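Long-range contacts in Pts system, fructose-specific iiabc component (Borrelia burgdorferi, PDB 5DLE), which probably takes part in fructose uptake, its IIB domain passing phosphate from an upstream phosphohistidine to the incoming sugar to give fructose 1-phosphate: residues K13-A19 / S44-Q50; H26-A30 / T93-I97; E37-Y43 / T100-K105. The contacts are given in a common frame with arbitrary orientation. Residues are numbered along the deposited sequence.

Contact 1: K13-A19 / S44-Q50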
ATOM      1  N   LYS A  13     -25.846  -8.298 -11.495  1.00 23.23           N
ATOM      2  CA  LYS A  13     -25.134  -8.066 -10.240  1.00 20.81           C
ATOM      3  C   LYS A  13     -23.860  -8.898 -10.190  1.00 20.65           C
ATOM      4  O   LYS A  13     -23.856 -10.095 -10.488  1.00 21.31           O
ATOM      5  CB  LYS A  13     -26.029  -8.399  -9.047  1.00 23.61           C
ATOM      6  CG  LYS A  13     -27.256  -7.433  -8.938  1.00 26.80           C
ATOM      7  CD  LYS A  13     -28.155  -7.846  -7.801  1.00 35.29           C
ATOM      8  CE  LYS A  13     -29.360  -6.939  -7.714  1.00 43.58           C
ATOM      9  NZ  LYS A  13     -30.068  -7.121  -6.423  1.00 47.00           N
ATOM     10  N   ILE A  14     -22.772  -8.263  -9.766  1.00 15.93           N
ATOM     11  CA  ILE A  14     -21.523  -8.970  -9.473  1.00 18.65           C
ATOM     12  C   ILE A  14     -21.310  -8.891  -7.971  1.00 16.57           C
ATOM     13  O   ILE A  14     -21.611  -7.856  -7.365  1.00 19.06           O
ATOM     14  CB  ILE A  14     -20.342  -8.322 -10.227  1.00 15.65           C
ATOM     15  CG1 ILE A  14     -20.552  -8.401 -11.738  1.00 18.60           C
ATOM     16  CG2 ILE A  14     -18.981  -8.964  -9.793  1.00 16.10           C
ATOM     17  CD1 ILE A  14     -19.471  -7.719 -12.560  1.00 21.40           C
ATOM     18  N   VAL A  15     -20.832  -9.972  -7.356  1.00 14.22           N
ATOM     19  CA  VAL A  15     -20.270  -9.843  -6.010  1.00 14.31           C
ATOM     20  C   VAL A  15     -18.804 -10.235  -6.061  1.00 14.71           C
ATOM     21  O   VAL A  15     -18.370 -11.039  -6.907  1.00 14.11           O
ATOM     22  CB  VAL A  15     -21.027 -10.666  -4.942  1.00 18.01           C
ATOM     23  CG1 VAL A  15     -22.467 -10.140  -4.816  1.00 19.63           C
ATOM     24  CG2 VAL A  15     -20.999 -12.171  -5.259  1.00 16.71           C
ATOM     25  N   ALA A  16     -18.019  -9.638  -5.168  1.00 13.57           N
ATOM     26  CA  ALA A  16     -16.599  -9.954  -5.153  1.00 13.33           C
ATOM     27  C   ALA A  16     -16.104 -10.030  -3.718  1.00 13.67           C
ATOM     28  O   ALA A  16     -16.693  -9.415  -2.812  1.00 14.46           O
ATOM     29  CB  ALA A  16     -15.772  -8.895  -5.908  1.00 13.26           C
ATOM     30  N   VAL A  17     -14.996 -10.762  -3.516  1.00 12.15           N
ATOM     31  CA  VAL A  17     -14.239 -10.689  -2.265  1.00 12.99           C
ATOM     32  C   VAL A  17     -12.823 -10.326  -2.648  1.00 12.89           C
ATOM     33  O   VAL A  17     -12.257 -10.947  -3.559  1.00 13.56           O
ATOM     34  CB  VAL A  17     -14.222 -12.023  -1.488  1.00 13.78           C
ATOM     35  CG1 VAL A  17     -13.445 -11.874  -0.189  1.00 16.41           C
ATOM     36  CG2 VAL A  17     -15.636 -12.532  -1.200  1.00 16.31           C
ATOM     37  N   THR A  18     -12.233  -9.345  -1.946  1.00 11.23           N
ATOM     38  CA  THR A  18     -10.814  -9.088  -2.130  1.00 11.12           C
ATOM     39  C   THR A  18     -10.133  -9.371  -0.799  1.00 13.80           C
ATOM     40  O   THR A  18     -10.657  -9.039   0.272  1.00 15.51           O
ATOM     41  CB  THR A  18     -10.529  -7.693  -2.627  1.00 12.22           C
ATOM     42  OG1 THR A  18     -10.836  -6.711  -1.607  1.00 14.50           O
ATOM     43  CG2 THR A  18     -11.311  -7.422  -3.943  1.00 13.55           C
ATOM     44  N   ALA A  19      -8.981 -10.039  -0.862  1.00 14.13           N
ATOM     45  CA  ALA A  19      -8.336 -10.453   0.385  1.00 15.14           C
ATOM     46  C   ALA A  19      -6.844 -10.543   0.156  1.00 14.72           C
ATOM     47  O   ALA A  19      -6.386 -11.419  -0.550  1.00 16.81           O
ATOM     48  CB  ALA A  19      -8.884 -11.797   0.863  1.00 18.16           C
ATOM     49  N   SER A  44     -24.022  -3.780 -11.432  1.00 20.36           N
ATOM     50  CA  SER A  44     -24.115  -3.555  -9.997  1.00 22.67           C
ATOM     51  C   SER A  44     -23.014  -4.361  -9.321  1.00 21.48           C
ATOM     52  O   SER A  44     -22.675  -5.450  -9.791  1.00 23.53           O
ATOM     53  CB  SER A  44     -25.491  -4.036  -9.506  1.00 27.24           C
ATOM     54  OG  SER A  44     -25.770  -3.502  -8.235  1.00 38.29           O
ATOM     55  N   ILE A  45     -22.428  -3.836  -8.235  1.00 19.45           N
ATOM     56  CA  ILE A  45     -21.292  -4.534  -7.626  1.00 20.64           C
ATOM     57  C   ILE A  45     -21.350  -4.377  -6.105  1.00 23.17           C
ATOM     58  O   ILE A  45     -21.617  -3.283  -5.597  1.00 21.85           O
ATOM     59  CB  ILE A  45     -19.961  -3.985  -8.228  1.00 19.40           C
ATOM     60  CG1 ILE A  45     -18.703  -4.594  -7.590  1.00 25.20           C
ATOM     61  CG2 ILE A  45     -19.861  -2.470  -8.088  1.00 21.98           C
ATOM     62  CD1 ILE A  45     -18.425  -5.976  -8.090  1.00 20.56           C
ATOM     63  N   ARG A  46     -21.103  -5.470  -5.372  1.00 19.08           N
ATOM     64  CA  ARG A  46     -20.852  -5.427  -3.929  1.00 17.92           C
ATOM     65  C   ARG A  46     -19.542  -6.146  -3.666  1.00 17.94           C
ATOM     66  O   ARG A  46     -19.344  -7.242  -4.199  1.00 17.11           O
ATOM     67  CB  ARG A  46     -21.985  -6.113  -3.146  1.00 19.93           C
ATOM     68  CG  ARG A  46     -23.101  -5.144  -2.742  1.00 22.92           C
ATOM     69  CD  ARG A  46     -22.754  -4.389  -1.428  1.00 24.02           C
ATOM     70  NE  ARG A  46     -22.680  -5.369  -0.351  1.00 23.75           N
ATOM     71  CZ  ARG A  46     -21.604  -5.721   0.337  1.00 22.34           C
ATOM     72  NH1 ARG A  46     -20.420  -5.101   0.216  1.00 23.80           N
ATOM     73  NH2 ARG A  46     -21.748  -6.691   1.229  1.00 24.04           N
ATOM     74  N   VAL A  47     -18.650  -5.535  -2.862  1.00 16.31           N
ATOM     75  CA  VAL A  47     -17.349  -6.122  -2.544  1.00 14.76           C
ATOM     76  C   VAL A  47     -17.179  -6.265  -1.033  1.00 16.40           C
ATOM     77  O   VAL A  47     -17.329  -5.285  -0.281  1.00 19.59           O
ATOM     78  CB  VAL A  47     -16.184  -5.291  -3.126  1.00 15.67           C
ATOM     79  CG1 VAL A  47     -14.843  -6.026  -2.899  1.00 16.60           C
ATOM     80  CG2 VAL A  47     -16.363  -5.097  -4.584  1.00 16.79           C
ATOM     81  N   GLU A  48     -16.843  -7.476  -0.600  1.00 14.96           N
ATOM     82  CA  GLU A  48     -16.364  -7.774   0.739  1.00 16.22           C
ATOM     83  C   GLU A  48     -14.846  -7.666   0.750  1.00 16.44           C
ATOM     84  O   GLU A  48     -14.181  -8.157  -0.163  1.00 14.04           O
ATOM     85  CB  GLU A  48     -16.791  -9.200   1.113  1.00 16.96           C
ATOM     86  CG  GLU A  48     -16.042  -9.840   2.270  1.00 16.91           C
ATOM     87  CD  GLU A  48     -16.542 -11.269   2.532  1.00 18.43           C
ATOM     88  OE1 GLU A  48     -17.741 -11.516   2.318  1.00 19.99           O
ATOM     89  OE2 GLU A  48     -15.743 -12.150   2.909  1.00 20.60           O
ATOM     90  N   THR A  49     -14.294  -7.056   1.791  1.00 14.34           N
ATOM     91  CA  THR A  49     -12.849  -6.932   1.876  1.00 13.62           C
ATOM     92  C   THR A  49     -12.307  -7.664   3.097  1.00 17.34           C
ATOM     93  O   THR A  49     -12.949  -7.712   4.142  1.00 19.53           O
ATOM     94  CB  THR A  49     -12.396  -5.450   1.949  1.00 16.69           C
ATOM     95  OG1 THR A  49     -13.051  -4.764   3.029  1.00 17.93           O
ATOM     96  CG2 THR A  49     -12.679  -4.706   0.637  1.00 14.86           C
ATOM     97  N   GLN A  50     -11.114  -8.237   2.942  1.00 15.88           N
ATOM     98  CA  GLN A  50     -10.399  -8.892   4.049  1.00 17.86           C
ATOM     99  C   GLN A  50      -8.925  -8.514   4.029  1.00 19.85           C
ATOM    100  O   GLN A  50      -8.259  -8.658   3.002  1.00 21.09           O
ATOM    101  CB  GLN A  50     -10.507 -10.421   3.941  1.00 21.71           C
ATOM    102  CG  GLN A  50     -11.909 -10.951   3.595  1.00 21.31           C
ATOM    103  CD  GLN A  50     -12.006 -12.449   3.833  1.00 22.17           C
ATOM    104  OE1 GLN A  50     -11.036 -13.083   4.318  1.00 24.22           O
ATOM    105  NE2 GLN A  50     -13.155 -13.025   3.525  1.00 23.30           N
TER

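Contact 2: H26-A30 / T93-I97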
ATOM      1  N   HIS A  26      -3.438  -3.705  -1.169  1.00 11.48           N
ATOM      2  CA  HIS A  26      -3.942  -4.556  -2.258  1.00  9.87           C
ATOM      3  C   HIS A  26      -5.418  -4.877  -2.092  1.00 12.79           C
ATOM      4  O   HIS A  26      -6.155  -4.928  -3.093  1.00 11.65           O
ATOM      5  CB  HIS A  26      -3.160  -5.848  -2.412  1.00 11.39           C
ATOM      6  CG  HIS A  26      -1.866  -5.658  -3.138  1.00 11.78           C
ATOM      7  ND1 HIS A  26      -1.306  -6.656  -3.902  1.00 15.49           N
ATOM      8  CD2 HIS A  26      -0.996  -4.620  -3.167  1.00 12.70           C
ATOM      9  CE1 HIS A  26      -0.135  -6.237  -4.381  1.00 14.83           C
ATOM     10  NE2 HIS A  26       0.076  -5.006  -3.952  1.00 13.50           N
ATOM     11  N   THR A  27      -5.860  -5.125  -0.855  1.00 12.22           N
ATOM     12  CA  THR A  27      -7.290  -5.406  -0.622  1.00 11.17           C
ATOM     13  C   THR A  27      -8.147  -4.276  -1.163  1.00 10.96           C
ATOM     14  O   THR A  27      -9.145  -4.526  -1.888  1.00 12.03           O
ATOM     15  CB  THR A  27      -7.521  -5.560   0.873  1.00 12.27           C
ATOM     16  OG1 THR A  27      -6.818  -6.719   1.308  1.00 14.83           O
ATOM     17  CG2 THR A  27      -8.985  -5.709   1.217  1.00 12.97           C
ATOM     18  N   TYR A  28      -7.784  -3.036  -0.827  1.00 12.61           N
ATOM     19  CA  TYR A  28      -8.632  -1.902  -1.201  1.00  9.98           C
ATOM     20  C   TYR A  28      -8.401  -1.484  -2.639  1.00 12.09           C
ATOM     21  O   TYR A  28      -9.342  -1.016  -3.306  1.00 13.17           O
ATOM     22  CB  TYR A  28      -8.381  -0.696  -0.249  1.00 11.89           C
ATOM     23  CG  TYR A  28      -9.241  -0.802   0.998  1.00 10.07           C
ATOM     24  CD1 TYR A  28      -8.892  -1.617   2.037  1.00 13.95           C
ATOM     25  CD2 TYR A  28     -10.454  -0.133   1.074  1.00 13.39           C
ATOM     26  CE1 TYR A  28      -9.685  -1.769   3.155  1.00 18.10           C
ATOM     27  CE2 TYR A  28     -11.263  -0.285   2.161  1.00 16.37           C
ATOM     28  CZ  TYR A  28     -10.879  -1.096   3.193  1.00 18.46           C
ATOM     29  OH  TYR A  28     -11.692  -1.240   4.301  1.00 22.74           O
ATOM     30  N   ILE A  29      -7.159  -1.586  -3.150  1.00 11.20           N
ATOM     31  CA  ILE A  29      -6.974  -1.231  -4.553  1.00 12.03           C
ATOM     32  C   ILE A  29      -7.770  -2.201  -5.433  1.00 12.66           C
ATOM     33  O   ILE A  29      -8.439  -1.788  -6.389  1.00 13.10           O
ATOM     34  CB  ILE A  29      -5.478  -1.241  -4.931  1.00 10.15           C
ATOM     35  CG1 ILE A  29      -4.750  -0.116  -4.178  1.00 10.81           C
ATOM     36  CG2 ILE A  29      -5.324  -0.963  -6.442  1.00 13.17           C
ATOM     37  CD1 ILE A  29      -3.211  -0.287  -4.237  1.00 13.48           C
ATOM     38  N   ALA A  30      -7.646  -3.519  -5.164  1.00 12.00           N
ATOM     39  CA  ALA A  30      -8.399  -4.484  -5.953  1.00 10.48           C
ATOM     40  C   ALA A  30      -9.891  -4.196  -5.865  1.00 11.05           C
ATOM     41  O   ALA A  30     -10.601  -4.223  -6.892  1.00 11.94           O
ATOM     42  CB  ALA A  30      -8.096  -5.912  -5.497  1.00 12.35           C
ATOM     43  N   THR A  93      -4.726 -10.872  -6.179  1.00 13.48           N
ATOM     44  CA  THR A  93      -4.958  -9.425  -6.190  1.00 13.01           C
ATOM     45  C   THR A  93      -4.147  -8.707  -7.263  1.00 12.80           C
ATOM     46  O   THR A  93      -4.636  -7.745  -7.859  1.00 14.38           O
ATOM     47  CB  THR A  93      -4.733  -8.774  -4.827  1.00 14.19           C
ATOM     48  OG1 THR A  93      -3.369  -8.881  -4.398  1.00 13.93           O
ATOM     49  CG2 THR A  93      -5.696  -9.287  -3.760  1.00 15.42           C
ATOM     50  N   VAL A  94      -2.902  -9.141  -7.540  1.00 12.99           N
ATOM     51  CA  VAL A  94      -2.113  -8.525  -8.597  1.00 11.62           C
ATOM     52  C   VAL A  94      -2.851  -8.602  -9.932  1.00 14.48           C
ATOM     53  O   VAL A  94      -2.908  -7.621 -10.681  1.00 16.36           O
ATOM     54  CB  VAL A  94      -0.729  -9.207  -8.659  1.00 15.96           C
ATOM     55  CG1 VAL A  94      -0.039  -8.884  -9.942  1.00 17.77           C
ATOM     56  CG2 VAL A  94       0.110  -8.730  -7.499  1.00 17.14           C
ATOM     57  N   LYS A  95      -3.417  -9.774 -10.262  1.00 15.35           N
ATOM     58  CA  LYS A  95      -4.089  -9.890 -11.555  1.00 18.86           C
ATOM     59  C   LYS A  95      -5.355  -9.046 -11.578  1.00 15.04           C
ATOM     60  O   LYS A  95      -5.655  -8.384 -12.581  1.00 19.60           O
ATOM     61  CB  LYS A  95      -4.402 -11.351 -11.846  1.00 21.62           C
ATOM     62  N   ALA A  96      -6.098  -9.026 -10.466  1.00 13.72           N
ATOM     63  CA  ALA A  96      -7.319  -8.218 -10.415  1.00 13.24           C
ATOM     64  C   ALA A  96      -6.995  -6.733 -10.564  1.00 18.41           C
ATOM     65  O   ALA A  96      -7.770  -5.959 -11.157  1.00 18.60           O
ATOM     66  CB  ALA A  96      -8.068  -8.479  -9.114  1.00 15.21           C
ATOM     67  N   ILE A  97      -5.863  -6.306 -10.016  1.00 13.48           N
ATOM     68  CA  ILE A  97      -5.491  -4.895 -10.098  1.00 13.97           C
ATOM     69  C   ILE A  97      -4.983  -4.529 -11.474  1.00 17.46           C
ATOM     70  O   ILE A  97      -5.298  -3.443 -11.986  1.00 16.75           O
ATOM     71  CB  ILE A  97      -4.452  -4.578  -9.010  1.00 12.10           C
ATOM     72  CG1 ILE A  97      -5.147  -4.643  -7.651  1.00 13.54           C
ATOM     73  CG2 ILE A  97      -3.810  -3.189  -9.259  1.00 14.61           C
ATOM     74  CD1 ILE A  97      -4.142  -4.675  -6.451  1.00 12.35           C
TER

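Contact 3: E37-Y43 / T100-K105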
ATOM      1  N   GLU A  37     -14.529  -0.624 -12.563  1.00 15.93           N
ATOM      2  CA  GLU A  37     -14.648  -1.278 -13.867  1.00 17.04           C
ATOM      3  C   GLU A  37     -16.014  -1.938 -14.027  1.00 21.59           C
ATOM      4  O   GLU A  37     -16.596  -1.914 -15.125  1.00 20.38           O
ATOM      5  CB  GLU A  37     -13.515  -2.284 -14.051  1.00 17.83           C
ATOM      6  CG  GLU A  37     -13.530  -2.981 -15.414  1.00 19.99           C
ATOM      7  CD  GLU A  37     -13.255  -2.026 -16.598  1.00 23.13           C
ATOM      8  OE1 GLU A  37     -12.516  -1.022 -16.449  1.00 27.96           O
ATOM      9  OE2 GLU A  37     -13.790  -2.322 -17.693  1.00 27.02           O
ATOM     10  N   ALA A  38     -16.552  -2.523 -12.959  1.00 16.85           N
ATOM     11  CA  ALA A  38     -17.906  -3.088 -13.019  1.00 18.85           C
ATOM     12  C   ALA A  38     -18.900  -2.016 -13.405  1.00 21.93           C
ATOM     13  O   ALA A  38     -19.775  -2.239 -14.254  1.00 24.34           O
ATOM     14  CB  ALA A  38     -18.297  -3.680 -11.660  1.00 20.50           C
ATOM     15  N   LYS A  39     -18.797  -0.851 -12.769  1.00 20.26           N
ATOM     16  CA  LYS A  39     -19.749   0.224 -13.055  1.00 24.14           C
ATOM     17  C   LYS A  39     -19.554   0.743 -14.472  1.00 27.05           C
ATOM     18  O   LYS A  39     -20.546   0.987 -15.195  1.00 26.09           O
ATOM     19  CB  LYS A  39     -19.623   1.306 -11.989  1.00 28.01           C
ATOM     20  CG  LYS A  39     -20.246   0.823 -10.658  1.00 36.74           C
ATOM     21  CD  LYS A  39     -20.168   1.837  -9.527  1.00 41.03           C
ATOM     22  CE  LYS A  39     -18.980   1.541  -8.611  1.00 40.75           C
ATOM     23  NZ  LYS A  39     -18.692   2.709  -7.705  1.00 43.29           N
ATOM     24  N   LYS A  40     -18.302   0.831 -14.936  1.00 22.99           N
ATOM     25  CA  LYS A  40     -18.065   1.242 -16.324  1.00 22.67           C
ATOM     26  C   LYS A  40     -18.745   0.291 -17.303  1.00 25.92           C
ATOM     27  O   LYS A  40     -19.327   0.739 -18.308  1.00 30.90           O
ATOM     28  CB  LYS A  40     -16.567   1.343 -16.609  1.00 25.08           C
ATOM     29  CG  LYS A  40     -16.213   1.747 -18.037  1.00 29.75           C
ATOM     30  CD  LYS A  40     -14.701   1.710 -18.239  1.00 35.40           C
ATOM     31  CE  LYS A  40     -14.342   2.061 -19.676  1.00 43.47           C
ATOM     32  NZ  LYS A  40     -12.887   1.893 -19.925  1.00 44.92           N
ATOM     33  N   GLN A  41     -18.704  -1.011 -17.029  1.00 24.87           N
ATOM     34  CA  GLN A  41     -19.342  -2.014 -17.879  1.00 26.05           C
ATOM     35  C   GLN A  41     -20.844  -2.149 -17.638  1.00 28.43           C
ATOM     36  O   GLN A  41     -21.481  -2.975 -18.309  1.00 30.53           O
ATOM     37  CB  GLN A  41     -18.628  -3.368 -17.710  1.00 26.14           C
ATOM     38  CG  GLN A  41     -17.183  -3.374 -18.301  1.00 25.64           C
ATOM     39  CD  GLN A  41     -16.479  -4.740 -18.276  1.00 31.59           C
ATOM     40  OE1 GLN A  41     -17.118  -5.769 -18.494  1.00 36.51           O
ATOM     41  NE2 GLN A  41     -15.144  -4.750 -18.034  1.00 28.46           N
ATOM     42  N   GLY A  42     -21.426  -1.402 -16.703  1.00 27.67           N
ATOM     43  CA  GLY A  42     -22.871  -1.390 -16.507  1.00 29.50           C
ATOM     44  C   GLY A  42     -23.422  -2.311 -15.438  1.00 27.19           C
ATOM     45  O   GLY A  42     -24.641  -2.518 -15.387  1.00 32.42           O
ATOM     46  N   TYR A  43     -22.577  -2.870 -14.577  1.00 22.62           N
ATOM     47  CA  TYR A  43     -23.011  -3.847 -13.598  1.00 23.14           C
ATOM     48  C   TYR A  43     -23.149  -3.200 -12.235  1.00 24.46           C
ATOM     49  O   TYR A  43     -22.431  -2.255 -11.908  1.00 25.21           O
ATOM     50  CB  TYR A  43     -21.984  -4.988 -13.485  1.00 22.16           C
ATOM     51  CG  TYR A  43     -21.786  -5.719 -14.781  1.00 25.06           C
ATOM     52  CD1 TYR A  43     -22.830  -6.467 -15.336  1.00 30.64           C
ATOM     53  CD2 TYR A  43     -20.587  -5.654 -15.473  1.00 26.43           C
ATOM     54  CE1 TYR A  43     -22.669  -7.124 -16.526  1.00 36.25           C
ATOM     55  CE2 TYR A  43     -20.391  -6.329 -16.647  1.00 25.64           C
ATOM     56  CZ  TYR A  43     -21.461  -7.048 -17.194  1.00 35.01           C
ATOM     57  OH  TYR A  43     -21.316  -7.724 -18.378  1.00 39.14           O
ATOM     58  N   THR A 100      -8.019  -5.604 -14.789  1.00 16.51           N
ATOM     59  CA  THR A 100      -9.370  -5.555 -14.243  1.00 14.05           C
ATOM     60  C   THR A 100     -10.449  -5.667 -15.325  1.00 14.51           C
ATOM     61  O   THR A 100     -11.438  -6.379 -15.135  1.00 18.00           O
ATOM     62  CB  THR A 100      -9.599  -4.255 -13.461  1.00 16.05           C
ATOM     63  OG1 THR A 100      -8.434  -3.876 -12.703  1.00 17.60           O
ATOM     64  CG2 THR A 100     -10.780  -4.457 -12.510  1.00 16.47           C
ATOM     65  N   GLU A 101     -10.268  -4.938 -16.438  1.00 17.66           N
ATOM     66  CA  GLU A 101     -11.253  -4.960 -17.520  1.00 19.62           C
ATOM     67  C   GLU A 101     -11.462  -6.374 -18.014  1.00 19.59           C
ATOM     68  O   GLU A 101     -12.606  -6.850 -18.136  1.00 20.70           O
ATOM     69  CB  GLU A 101     -10.766  -4.064 -18.651  1.00 21.65           C
ATOM     70  CG  GLU A 101     -11.676  -4.032 -19.880  1.00 32.89           C
ATOM     71  CD  GLU A 101     -11.005  -3.274 -21.023  1.00 46.06           C
ATOM     72  OE1 GLU A 101      -9.769  -3.429 -21.227  1.00 50.83           O
ATOM     73  OE2 GLU A 101     -11.706  -2.510 -21.701  1.00 55.34           O
ATOM     74  N   ASN A 102     -10.364  -7.065 -18.311  1.00 19.37           N
ATOM     75  CA  ASN A 102     -10.468  -8.412 -18.829  1.00 21.45           C
ATOM     76  C   ASN A 102     -11.051  -9.358 -17.789  1.00 20.94           C
ATOM     77  O   ASN A 102     -11.876 -10.215 -18.127  1.00 21.91           O
ATOM     78  CB  ASN A 102      -9.098  -8.860 -19.332  1.00 20.93           C
ATOM     79  CG  ASN A 102      -8.703  -8.170 -20.647  1.00 25.81           C
ATOM     80  OD1 ASN A 102      -9.552  -7.641 -21.381  1.00 24.52           O
ATOM     81  ND2 ASN A 102      -7.397  -8.173 -20.952  1.00 28.60           N
ATOM     82  N   ILE A 103     -10.682  -9.192 -16.511  1.00 20.32           N
ATOM     83  CA  ILE A 103     -11.193 -10.106 -15.496  0.71 22.49           C
ATOM     84  C   ILE A 103     -12.702  -9.978 -15.347  1.00 22.61           C
ATOM     85  O   ILE A 103     -13.405 -10.986 -15.197  1.00 25.22           O
ATOM     86  CB  ILE A 103     -10.457  -9.875 -14.174  0.71 23.96           C
ATOM     87  CG1 ILE A 103      -9.152 -10.650 -14.214  0.71 22.52           C
ATOM     88  CG2 ILE A 103     -11.318 -10.271 -12.966  0.71 28.61           C
ATOM     89  CD1 ILE A 103      -8.213 -10.216 -13.153  0.71 22.90           C
ATOM     90  N   ILE A 104     -13.233  -8.756 -15.369  1.00 21.00           N
ATOM     91  CA  ILE A 104     -14.686  -8.563 -15.280  0.64 20.31           C
ATOM     92  C   ILE A 104     -15.360  -9.293 -16.427  1.00 21.72           C
ATOM     93  O   ILE A 104     -16.350 -10.012 -16.254  1.00 21.78           O
ATOM     94  CB  ILE A 104     -15.047  -7.061 -15.317  0.64 21.33           C
ATOM     95  CG1 ILE A 104     -14.524  -6.301 -14.083  0.64 22.97           C
ATOM     96  CG2 ILE A 104     -16.572  -6.867 -15.492  0.64 22.76           C
ATOM     97  CD1 ILE A 104     -14.990  -6.866 -12.781  0.64 21.78           C
ATOM     98  N   LYS A 105     -14.817  -9.101 -17.633  1.00 21.19           N
ATOM     99  CA  LYS A 105     -15.457  -9.698 -18.817  1.00 20.70           C
ATOM    100  C   LYS A 105     -15.380 -11.218 -18.766  1.00 23.17           C
ATOM    101  O   LYS A 105     -16.376 -11.917 -19.034  1.00 24.76           O
ATOM    102  CB  LYS A 105     -14.793  -9.165 -20.087  1.00 27.34           C
ATOM    103  CG  LYS A 105     -15.197  -7.749 -20.426  1.00 34.34           C
ATOM    104  CD  LYS A 105     -14.486  -7.264 -21.695  1.00 42.85           C
ATOM    105  CE  LYS A 105     -14.770  -5.783 -21.993  1.00 48.43           C
ATOM    106  NZ  LYS A 105     -16.192  -5.522 -22.378  1.00 54.75           N
TER
HETATM  107  O   HOH W   1     -14.347  -1.297 -19.842  1.00 47.81           O

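Contact 1: K13-A19 / S44-Q50
Strands 13-19 and 44-50 run parallel, their axes 4.6 Å apart at closest and inclined by 18°, in one-to-one register from Lys13-Ser44 to Ala19-Gln50. They are the two strands of a beta-alpha-beta crossover, with helix 25-40 as the connection. Each alternate residue of 13-19 bonds through both its N and its O, the general rule of parallel pairing: Ala16 N donates to Arg46 O (2.9 Å), and Ala16 O accepts from Glu48 N (2.9 Å). CA-H...O contacts such as Val17 CA to Glu48 O (3.3 Å) fill the spaces between. The face carrying Ile14, Ala16, Thr18, Ile45, Val47 and Thr49 lies under helix 25-40; Ile14 CG2 meets Ile45 CD1 at 3.5 Å, and Thr18 OG1 bonds to Thr27 O of the helix. The other face is more polar along 44-50, where Arg46 forms a salt bridge with Glu63 and Glu48 another with Arg82. On that face Gln50 NE2 donates to Glu48 OE2 at 2.8 Å, while Val17 CG1 lies 3.9 Å from the same NE2.

Contact 2: H26-A30 / T93-I97
Ile97 is the apolar centre where the first turns of helices 25-40 and 93-98 meet, the crossover helix and the helix that follows strand 88-91, packed side by side in the alpha/beta fold of the IIB domain. Their short segments run in roughly the same direction, at 31°, with axes 9.3 Å apart at closest. Ile97 leaves its helix sideways, but the end of its side chain reaches over to helix 25-40, with CG1 3.9 Å from Ile29 CG2 and also 3.9 Å from Ala30 CB. Ala30 has only a methyl group here, and its CA comes within 5.1 Å of Ile97 CA; its CB lies 4.4 Å from Ala96 CB. Toward the start of helix 25-40, Ile97 CD1 covers one face of the His26 ring, 4.1 Å from His26 CG, and Val94 CG2 approaches His26 CE1 at 4.0 Å. This end of the contact also faces a second subunit, whose own His26 stacks on the ring and whose Val22 packs on both His26 and Ile97. His26 and Thr93 both touch Cys20, in the loop after strand 13-19; a cysteine at this position is where IIB domains of this family carry the phosphoryl group, so the polar edge probably borders the active site. There Thr93 OG1, also bonded to Asp75, lies near the plane of the imidazole and accepts a hydrogen bond from His26 ND1 at 3.1 Å.

Contact 3: E37-Y43 / T100-K105
Thr100 opens 100-105 with its methyl group against the end of helix 25-40, its CG2 lying 3.8 Å from Glu37 CB, while its hydroxyl bonds back to Ala96 O. One residue on, Glu101 brings a second carboxylate near that of Glu37: the two OE2 atoms are 4.5 Å apart. A water bridges these like charges, donating to Glu37 OE2 at 2.4 Å and weakly to Glu101 OE2 at 3.4 Å. The backbone of Glu101 is engaged as well, because Gln41 NE2 donates both to Glu101 O (3.3 Å) and to Glu37 OE2 (2.8 Å). Gln41 stands where helix 25-40 ends in a Schellman motif, with Gly42 at positive phi and Tyr43 N bonded to Ala38 O at 2.9 Å; the chain then turns into strand 44-50 to complete the beta-alpha-beta crossover, and helix 100-107 packs beside this exit. Ile104 supplies the apolar side, its CG1 3.7 Å from Glu37 CG and its CG2 4.0 Å from CE2 of Tyr43, whose ring also stacks with that of Phe108. Lys105 passes the amide of Gln41, its CG 3.4 Å from Gln41 OE1.

How the contacts relate
The three contacts illustrate how chemistry follows depth in an alpha/beta fold. Contact 1, near the centre of the chain, is a buried, backbone-driven pairing of strands, whereas contacts 2 and 3 join helices through side chains. Both of these use helix 25-40, the crossover helix between the strands of contact 1, at its beginning and its end, against the successive helices 93-98 and 100-107. Contact 2 is buried, partly by a second subunit, and mostly apolar with one polar edge; contact 3 is partly exposed and sets an amide, carboxylates and water beside the apolar Ile104. Thr27 ties contact 1 to contact 2 through hydrogen bonds, but Ile14 and Ile45 reach contact 3 by apolar packing on Tyr43 and Ala38.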